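Putative uncharacterized protein (Streptococcus pyogenes serotype M1, PDB 3VZH) probably acts as a Cas5d endoribonuclease that binds and cleaves precursor CRISPR RNA in a type I-C antiviral defence system. Local coordinates at residues I129-G132 against G133-D136. Residues are numbered along the deposited sequence; the frame is centred on the assembly and turned at random.
Sequences IRKG and GRRD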
loop_
_atom_site.group_PDB
_atom_site.type_symbol
_atom_site.label_atom_id
_atom_site.label_comp_id
_atom_site.label_asym_id
_atom_site.label_seq_id
_atom_site.Cartn_x
_atom_site.Cartn_y
_atom_site.Cartn_z
ATOM N N ILE A 129 -0.351 -14.319 3.177
ATOM C CA ILE A 129 0.757 -13.518 3.626
ATOM C C ILE A 129 1.988 -14.399 3.886
ATOM O O ILE A 129 3.120 -14.086 3.411
ATOM C CB ILE A 129 0.406 -12.718 4.908
ATOM C CG1 ILE A 129 -0.522 -11.510 4.556
ATOM C CG2 ILE A 129 1.700 -12.302 5.603
ATOM C CD1 ILE A 129 -1.319 -10.889 5.677
ATOM N N ARG A 130 1.759 -15.477 4.611
ATOM C CA ARG A 130 2.843 -16.357 5.004
ATOM C C ARG A 130 3.609 -16.939 3.818
ATOM O O ARG A 130 4.841 -17.165 3.918
ATOM C CB ARG A 130 2.330 -17.476 5.931
ATOM C CG ARG A 130 3.492 -18.271 6.561
ATOM C CD ARG A 130 3.117 -18.833 7.931
ATOM N NE ARG A 130 2.715 -17.803 8.926
ATOM C CZ ARG A 130 2.139 -18.129 10.079
ATOM N NH1 ARG A 130 1.906 -19.428 10.347
ATOM N NH2 ARG A 130 1.812 -17.227 10.986
ATOM N N LYS A 131 2.940 -17.172 2.691
ATOM C CA LYS A 131 3.632 -17.794 1.557
ATOM C C LYS A 131 4.012 -16.737 0.481
ATOM O O LYS A 131 4.365 -17.086 -0.634
ATOM C CB LYS A 131 2.759 -18.922 1.003
ATOM C CG LYS A 131 1.511 -18.440 0.285
ATOM C CD LYS A 131 0.673 -19.571 -0.300
ATOM C CE LYS A 131 -0.012 -18.992 -1.518
ATOM N NZ LYS A 131 0.948 -18.466 -2.548
ATOM N N GLY A 132 3.964 -15.444 0.880
ATOM C CA GLY A 132 4.519 -14.408 0.106
ATOM C C GLY A 132 3.546 -13.896 -0.962
ATOM O O GLY A 132 3.962 -13.212 -1.909
ATOM N N GLY A 133 2.260 -14.143 -0.743
ATOM C CA GLY A 133 1.225 -13.639 -1.671
ATOM C C GLY A 133 0.825 -14.648 -2.732
ATOM O O GLY A 133 1.616 -15.476 -3.218
ATOM N N ARG A 134 -0.478 -14.638 -3.029
ATOM C CA ARG A 134 -1.011 -15.515 -4.073
ATOM C C ARG A 134 -0.588 -15.073 -5.455
ATOM O O ARG A 134 -0.538 -15.919 -6.338
ATOM C CB ARG A 134 -2.513 -15.614 -3.989
ATOM C CG ARG A 134 -2.894 -16.432 -2.793
ATOM C CD ARG A 134 -4.257 -15.989 -2.349
ATOM N NE ARG A 134 -5.371 -16.651 -3.015
ATOM C CZ ARG A 134 -5.987 -17.758 -2.587
ATOM N NH1 ARG A 134 -7.018 -18.180 -3.249
ATOM N NH2 ARG A 134 -5.541 -18.472 -1.557
ATOM N N ARG A 135 -0.353 -13.787 -5.696
ATOM C CA ARG A 135 0.167 -13.346 -6.986
ATOM C C ARG A 135 1.503 -12.667 -6.810
ATOM O O ARG A 135 1.933 -12.427 -5.666
ATOM C CB ARG A 135 -0.818 -12.354 -7.594
ATOM C CG ARG A 135 -2.203 -12.977 -7.789
ATOM C CD ARG A 135 -2.695 -12.346 -9.083
ATOM N NE ARG A 135 -3.761 -13.119 -9.720
ATOM C CZ ARG A 135 -5.033 -13.126 -9.328
ATOM N NH1 ARG A 135 -5.459 -12.504 -8.215
ATOM N NH2 ARG A 135 -5.869 -13.857 -10.020
ATOM N N ASP A 136 2.156 -12.364 -7.934
ATOM C CA ASP A 136 3.408 -11.600 -7.975
ATOM C C ASP A 136 3.227 -10.200 -7.383
ATOM O O ASP A 136 2.261 -9.455 -7.659
ATOM C CB ASP A 136 3.836 -11.416 -9.440
ATOM C CG ASP A 136 4.398 -12.666 -10.034
ATOM O OD1 ASP A 136 4.406 -12.715 -11.277
ATOM O OD2 ASP A 136 4.881 -13.539 -9.256
#
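Lys131 and Gly133 meet in a local side-chain-to-backbone contact at the C-terminal end of helix 118-130, on the protein surface, where a Schellman motif stops the helix and turns the chain into the loop leading to strand 147-150. The motif is a worked example of helix termination: Gly132, the C-prime residue, takes a positive phi, and the reversal brings Gly133 N back to Ser128 O while Gly132 N hydrogen-bonds to Ile129 O at 3.0 Å. Gly133 follows with phi also positive, a conformation open to it because it has no beta carbon, so two positive-phi glycines in succession lead the chain out of the helix. Ile129, the last buried side chain before it, packs on Phe9 and Val11 of strand 9-15, whereas Arg130 reaches Asp150 in a salt bridge. Past the turn, backbone hydrogen bonds of Arg134 with Ile49 and of Arg135 with Ala48 tie the loop to the end of helix 39-49. The side chain of Lys131 reaches across the bend toward Gly133. Its CG sits between the backbone N and the carbonyl carbon (chi1 71°), and a bend at chi4 (59°) turns the ammonium group back over the Gly133-Arg134 peptide; on the way CE brushes Arg134 CG at 4.1 Å. The two cationic ends stay apart, with Lys131 NZ 6.6 Å from Arg134 NH2. Lys131 NZ donates to Gly133 O at 3.1 Å, approaching from above the carbonyl plane with a C=O...N angle of 115°.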